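Local coordinates for protein fimbrin (Schizosaccharomyces pombe, PDB 1RT8) that binds and cross-links actin filaments through tandem calponin-homology domains, supporting cell polarity, cytokinesis, mating and spore formation, at residues A[486-490]-A[505-510]; A[433-439]-A[498-504]. One frame throughout, in Å; residues are numbered along the deposited sequence.

Interaction 1 of 2, residues A[486-490]-A[505-510]; sequences AVIFI and HFIGSL
In the fourth calponin-homology (CH) domain, an all-helical fold, the extended loop after helix 467-483 runs along the closing helix 500-511. Loop 486-490 is mostly extended until F489 (phi/psi -110/6) turns the chain. It runs counter to the helix direction, so A486 lies by S509 (CA-CA 5.6 Å) and I488 by F506 (6.3 Å), and no direct hydrogen bond joins the segments. A486, small enough for close approach, puts its CB 3.9 Å from S509 OG and 4.2 Å from L510 CD2. V487 uses its backbone: its O lies 3.5 Å from S509 CB, while water 1 accepts from V487 N (2.9 Å) and donates to S509 O (3.2 Å). I488 (m,t) is long enough to bring CD1 to 3.6 Å from F506 CE1; I488 O accepts a hydrogen bond from R482 NH2. F489 (chi1 m) meets H505 (chi1 t) rim to rim, with ring centroids 6.0 Å apart and planes at 21°. H505 sets its ring edge to the loop backbone, CE1 3.2 Å from F489 N. I490 (p,t) sets CG2 3.7 Å from H505 ND1 and CD1 3.5 Å from F506 CB. F489 and I490 also touch V289, and F489 L292, of helix 282-296 in the third CH domain, so the loop lies between that helix and helix 500-511. S509 (chi1 p) turns its hydroxyl back, OG donating to F506 O at 2.6 Å.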
loop_
_atom_site.group_PDB
_atom_site.type_symbol
_atom_site.label_atom_id
_atom_site.label_comp_id
_atom_site.label_asym_id
_atom_site.label_seq_id
_atom_site.Cartn_x
_atom_site.Cartn_y
_atom_site.Cartn_z
ATOM N N ALA A 486 2.251 -0.325 -16.153
ATOM C CA ALA A 486 2.439 -1.657 -15.582
ATOM C C ALA A 486 2.034 -1.736 -14.111
ATOM O O ALA A 486 2.361 -0.856 -13.322
ATOM C CB ALA A 486 3.895 -2.082 -15.738
ATOM N N VAL A 487 1.328 -2.802 -13.750
ATOM C CA VAL A 487 0.904 -3.027 -12.371
ATOM C C VAL A 487 1.962 -3.950 -11.776
ATOM O O VAL A 487 2.039 -5.134 -12.126
ATOM C CB VAL A 487 -0.497 -3.698 -12.324
ATOM C CG1 VAL A 487 -0.818 -4.158 -10.906
ATOM C CG2 VAL A 487 -1.550 -2.702 -12.790
ATOM N N ILE A 488 2.783 -3.392 -10.889
ATOM C CA ILE A 488 3.891 -4.120 -10.273
ATOM C C ILE A 488 3.782 -4.166 -8.755
ATOM O O ILE A 488 3.595 -3.137 -8.108
ATOM C CB ILE A 488 5.223 -3.448 -10.659
ATOM C CG1 ILE A 488 5.335 -3.404 -12.182
ATOM C CG2 ILE A 488 6.400 -4.195 -10.063
ATOM C CD1 ILE A 488 6.443 -2.543 -12.680
ATOM N N PHE A 489 3.920 -5.360 -8.189
ATOM C CA PHE A 489 3.818 -5.527 -6.750
ATOM C C PHE A 489 5.136 -5.870 -6.070
ATOM O O PHE A 489 5.153 -6.162 -4.874
ATOM C CB PHE A 489 2.775 -6.598 -6.414
ATOM C CG PHE A 489 1.376 -6.221 -6.810
ATOM C CD1 PHE A 489 0.655 -7.005 -7.703
ATOM C CD2 PHE A 489 0.781 -5.078 -6.291
ATOM C CE1 PHE A 489 -0.642 -6.654 -8.076
ATOM C CE2 PHE A 489 -0.525 -4.715 -6.658
ATOM C CZ PHE A 489 -1.233 -5.508 -7.554
ATOM N N ILE A 490 6.232 -5.848 -6.821
ATOM C CA ILE A 490 7.537 -6.140 -6.240
ATOM C C ILE A 490 8.283 -4.850 -5.911
ATOM O O ILE A 490 7.849 -3.764 -6.284
ATOM C CB ILE A 490 8.424 -6.970 -7.195
ATOM C CG1 ILE A 490 8.631 -6.221 -8.519
ATOM C CG2 ILE A 490 7.788 -8.323 -7.444
ATOM C CD1 ILE A 490 9.693 -6.864 -9.412
ATOM N N HIS A 505 7.150 -12.205 -12.471
ATOM C CA HIS A 505 5.955 -11.367 -12.289
ATOM C C HIS A 505 6.184 -9.993 -12.926
ATOM O O HIS A 505 5.314 -9.454 -13.601
ATOM C CB HIS A 505 5.649 -11.200 -10.792
ATOM C CG HIS A 505 4.693 -10.085 -10.474
ATOM N ND1 HIS A 505 5.106 -8.874 -9.958
ATOM C CD2 HIS A 505 3.344 -10.005 -10.581
ATOM C CE1 HIS A 505 4.054 -8.096 -9.761
ATOM N NE2 HIS A 505 2.973 -8.760 -10.132
ATOM N N PHE A 506 7.366 -9.436 -12.704
ATOM C CA PHE A 506 7.725 -8.129 -13.249
ATOM C C PHE A 506 7.709 -8.161 -14.788
ATOM O O PHE A 506 7.091 -7.314 -15.430
ATOM C CB PHE A 506 9.120 -7.743 -12.745
ATOM C CG PHE A 506 9.648 -6.459 -13.325
ATOM C CD1 PHE A 506 9.195 -5.232 -12.858
ATOM C CD2 PHE A 506 10.598 -6.483 -14.339
ATOM C CE1 PHE A 506 9.683 -4.040 -13.393
ATOM C CE2 PHE A 506 11.094 -5.296 -14.883
ATOM C CZ PHE A 506 10.634 -4.071 -14.408
ATOM N N ILE A 507 8.393 -9.144 -15.367
ATOM C CA ILE A 507 8.452 -9.277 -16.816
ATOM C C ILE A 507 7.055 -9.483 -17.389
ATOM O O ILE A 507 6.691 -8.900 -18.417
ATOM C CB ILE A 507 9.358 -10.455 -17.227
ATOM C CG1 ILE A 507 10.797 -10.167 -16.802
ATOM C CG2 ILE A 507 9.301 -10.669 -18.736
ATOM C CD1 ILE A 507 11.368 -8.886 -17.390
ATOM N N GLY A 508 6.263 -10.311 -16.720
ATOM C CA GLY A 508 4.914 -10.544 -17.195
ATOM C C GLY A 508 4.094 -9.268 -17.212
ATOM O O GLY A 508 3.249 -9.070 -18.087
ATOM N N SER A 509 4.337 -8.391 -16.245
ATOM C CA SER A 509 3.595 -7.141 -16.188
ATOM C C SER A 509 3.995 -6.261 -17.374
ATOM O O SER A 509 3.174 -5.507 -17.890
ATOM C CB SER A 509 3.876 -6.403 -14.875
ATOM O OG SER A 509 5.097 -5.678 -14.945
ATOM N N LEU A 510 5.248 -6.377 -17.817
ATOM C CA LEU A 510 5.729 -5.570 -18.947
ATOM C C LEU A 510 5.158 -6.069 -20.268
ATOM O O LEU A 510 4.864 -5.286 -21.175
ATOM C CB LEU A 510 7.259 -5.597 -19.029
ATOM C CG LEU A 510 8.028 -5.016 -17.841
ATOM C CD1 LEU A 510 9.456 -4.733 -18.271
ATOM C CD2 LEU A 510 7.376 -3.739 -17.355
HETATM O O HOH W 1 0.857 -4.656 -15.905
#

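Interaction 2 of 2, residues A[433-439]-A[498-504]; sequences FRDPSIS and VRPRLVL
A Schellman motif followed by a helix N-terminus forms one side of this contact in the fourth CH domain; an Asx turn leading into a short 3-10 segment forms the other. V498, with positive phi (51/55), ends helix 492-496, R499 is the N-cap, and P500 opens helix 500-511, where a proline suits the first turn, since a backbone NH there would have no carbonyl of a preceding turn to bond. Across the contact, D435 (chi1 t) accepts from S437 N through OD1 at 2.8 Å, and residues 436-439 coil into the 3-10 turn, with I438 N hydrogen-bonded to D435 O (3.0 Å) and S439 OG donating to P436 O (2.9 Å). CA atoms come nearest at R434-P500 (5.1 Å) and S439-V498 (5.7 Å); no hydrogen bond crosses between the segments. V498 (chi1 t) fits its short branches against the loop backbone, CG1 3.6 Å from D435 O and CG2 3.5 Å from S439 N, and CG2 also meets the I438 side chain, 4.1 Å from I438 CB. P500 CA makes a CA-H...O contact with F433 O (3.5 Å), and P500 CB meets R434 CG at 3.6 Å. F433 (chi1 m) is the broad apolar plug: CD2 lies 3.7 Å from V503 CG1, and CD1 3.7 Å from L504 CB. I438 CD1 reaches V503 CG1 at 4.3 Å. F433 and L504 also pack on M413, P500 on helix 282-296 and L504 on helix 379-397, so the start of helix 500-511 is held between helix 410-421 of its own domain and these two helices of the third CH domain.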
loop_
_atom_site.group_PDB
_atom_site.type_symbol
_atom_site.label_atom_id
_atom_site.label_comp_id
_atom_site.label_asym_id
_atom_site.label_seq_id
_atom_site.Cartn_x
_atom_site.Cartn_y
_atom_site.Cartn_z
ATOM N N PHE A 433 15.204 -16.503 -15.703
ATOM C CA PHE A 433 14.855 -15.550 -14.663
ATOM C C PHE A 433 15.561 -15.858 -13.342
ATOM O O PHE A 433 15.262 -15.252 -12.315
ATOM C CB PHE A 433 13.336 -15.518 -14.475
ATOM C CG PHE A 433 12.595 -14.923 -15.644
ATOM C CD1 PHE A 433 11.351 -15.419 -16.018
ATOM C CD2 PHE A 433 13.142 -13.867 -16.372
ATOM C CE1 PHE A 433 10.660 -14.872 -17.104
ATOM C CE2 PHE A 433 12.455 -13.319 -17.457
ATOM C CZ PHE A 433 11.211 -13.827 -17.821
ATOM N N ARG A 434 16.500 -16.799 -13.380
ATOM C CA ARG A 434 17.273 -17.167 -12.194
ATOM C C ARG A 434 18.727 -16.756 -12.395
ATOM O O ARG A 434 19.569 -16.970 -11.527
ATOM C CB ARG A 434 17.222 -18.683 -11.959
ATOM C CG ARG A 434 15.850 -19.213 -11.597
ATOM C CD ARG A 434 15.827 -20.740 -11.537
ATOM N NE ARG A 434 15.075 -21.312 -12.653
ATOM C CZ ARG A 434 15.523 -21.384 -13.902
ATOM N NH1 ARG A 434 16.729 -20.929 -14.202
ATOM N NH2 ARG A 434 14.754 -21.887 -14.857
ATOM N N ASP A 435 19.011 -16.163 -13.548
ATOM C CA ASP A 435 20.370 -15.748 -13.896
ATOM C C ASP A 435 20.910 -14.644 -12.981
ATOM O O ASP A 435 20.335 -13.564 -12.896
ATOM C CB ASP A 435 20.405 -15.273 -15.354
ATOM C CG ASP A 435 21.814 -15.055 -15.868
ATOM O OD1 ASP A 435 22.653 -14.517 -15.115
ATOM O OD2 ASP A 435 22.074 -15.404 -17.041
ATOM N N PRO A 436 22.037 -14.908 -12.298
ATOM C CA PRO A 436 22.694 -13.970 -11.377
ATOM C C PRO A 436 22.940 -12.573 -11.949
ATOM O O PRO A 436 22.871 -11.586 -11.220
ATOM C CB PRO A 436 24.002 -14.681 -11.035
ATOM C CG PRO A 436 23.611 -16.139 -11.110
ATOM C CD PRO A 436 22.791 -16.174 -12.378
ATOM N N SER A 437 23.240 -12.491 -13.243
ATOM C CA SER A 437 23.490 -11.198 -13.878
ATOM C C SER A 437 22.335 -10.208 -13.665
ATOM O O SER A 437 22.553 -8.999 -13.580
ATOM C CB SER A 437 23.737 -11.382 -15.380
ATOM O OG SER A 437 22.563 -11.825 -16.050
ATOM N N ILE A 438 21.109 -10.718 -13.571
ATOM C CA ILE A 438 19.935 -9.864 -13.369
ATOM C C ILE A 438 20.066 -8.934 -12.159
ATOM O O ILE A 438 19.403 -7.898 -12.096
ATOM C CB ILE A 438 18.649 -10.732 -13.212
ATOM C CG1 ILE A 438 18.295 -11.362 -14.561
ATOM C CG2 ILE A 438 17.486 -9.890 -12.676
ATOM C CD1 ILE A 438 17.189 -12.411 -14.493
ATOM N N SER A 439 20.942 -9.294 -11.218
ATOM C CA SER A 439 21.149 -8.513 -9.992
ATOM C C SER A 439 21.564 -7.052 -10.179
ATOM O O SER A 439 21.240 -6.201 -9.348
ATOM C CB SER A 439 22.182 -9.211 -9.095
ATOM O OG SER A 439 23.467 -9.224 -9.696
ATOM N N VAL A 498 17.464 -11.208 -7.313
ATOM C CA VAL A 498 17.062 -12.171 -8.333
ATOM C C VAL A 498 16.139 -13.278 -7.824
ATOM O O VAL A 498 16.436 -14.463 -7.969
ATOM C CB VAL A 498 18.292 -12.828 -9.002
ATOM C CG1 VAL A 498 17.861 -13.571 -10.259
ATOM C CG2 VAL A 498 19.325 -11.766 -9.345
ATOM N N ARG A 499 15.027 -12.889 -7.213
ATOM C CA ARG A 499 14.054 -13.851 -6.713
ATOM C C ARG A 499 13.247 -14.201 -7.963
ATOM O O ARG A 499 12.389 -13.439 -8.391
ATOM C CB ARG A 499 13.220 -13.186 -5.619
ATOM C CG ARG A 499 14.116 -12.810 -4.424
ATOM C CD ARG A 499 13.470 -11.915 -3.357
ATOM N NE ARG A 499 14.352 -11.828 -2.189
ATOM C CZ ARG A 499 14.679 -10.701 -1.567
ATOM N NH1 ARG A 499 14.194 -9.535 -1.988
ATOM N NH2 ARG A 499 15.511 -10.738 -0.530
ATOM N N PRO A 500 13.543 -15.362 -8.573
ATOM C CA PRO A 500 12.918 -15.887 -9.794
ATOM C C PRO A 500 11.434 -15.662 -10.043
ATOM O O PRO A 500 11.068 -15.160 -11.099
ATOM C CB PRO A 500 13.308 -17.370 -9.781
ATOM C CG PRO A 500 13.588 -17.647 -8.337
ATOM C CD PRO A 500 14.323 -16.419 -7.909
ATOM N N ARG A 501 10.577 -16.040 -9.104
ATOM C CA ARG A 501 9.145 -15.839 -9.303
ATOM C C ARG A 501 8.782 -14.361 -9.355
ATOM O O ARG A 501 7.868 -13.958 -10.082
ATOM C CB ARG A 501 8.342 -16.497 -8.186
ATOM C CG ARG A 501 8.488 -17.994 -8.127
ATOM C CD ARG A 501 7.742 -18.513 -6.932
ATOM N NE ARG A 501 7.684 -19.960 -6.932
ATOM C CZ ARG A 501 7.273 -20.684 -5.898
ATOM N NH1 ARG A 501 6.892 -20.085 -4.779
ATOM N NH2 ARG A 501 7.230 -22.005 -5.995
ATOM N N LEU A 502 9.490 -13.553 -8.579
ATOM C CA LEU A 502 9.190 -12.136 -8.548
ATOM C C LEU A 502 9.719 -11.466 -9.805
ATOM O O LEU A 502 9.118 -10.513 -10.300
ATOM C CB LEU A 502 9.758 -11.505 -7.274
ATOM C CG LEU A 502 9.287 -12.215 -5.991
ATOM C CD1 LEU A 502 9.727 -11.441 -4.740
ATOM C CD2 LEU A 502 7.770 -12.346 -6.005
ATOM N N VAL A 503 10.827 -11.971 -10.338
ATOM C CA VAL A 503 11.359 -11.406 -11.569
ATOM C C VAL A 503 10.372 -11.725 -12.692
ATOM O O VAL A 503 10.082 -10.879 -13.532
ATOM C CB VAL A 503 12.740 -12.002 -11.944
ATOM C CG1 VAL A 503 13.096 -11.624 -13.393
ATOM C CG2 VAL A 503 13.820 -11.478 -10.986
ATOM N N LEU A 504 9.841 -12.941 -12.699
ATOM C CA LEU A 504 8.903 -13.328 -13.751
ATOM C C LEU A 504 7.630 -12.488 -13.682
ATOM O O LEU A 504 7.095 -12.088 -14.718
ATOM C CB LEU A 504 8.594 -14.834 -13.673
ATOM C CG LEU A 504 7.792 -15.446 -14.840
ATOM C CD1 LEU A 504 8.040 -16.957 -14.949
ATOM C CD2 LEU A 504 6.329 -15.145 -14.646
#

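How the interactions relate
From the N-terminal side, the chain first passes 433-439, before helix 442-451, then runs through helix 467-483 to loop 486-490. After helix 492-496 it reaches 498-504, where interaction 2 closes a loop with 58 residues between its segments. Helix 500-511 continues into 505-510, and there interaction 1 closes a shorter loop of 14. The segments alternate along the chain, so the two closures cross rather than nest. Both use the last helix, its start and the turn just before it for 433-439, its later turns for 486-490. They touch where I507 CG1 meets F433 CE2 (3.6 Å) and I490 CG2 meets L502 CB (3.7 Å). Together the two interactions fasten two separate loops to the last helix.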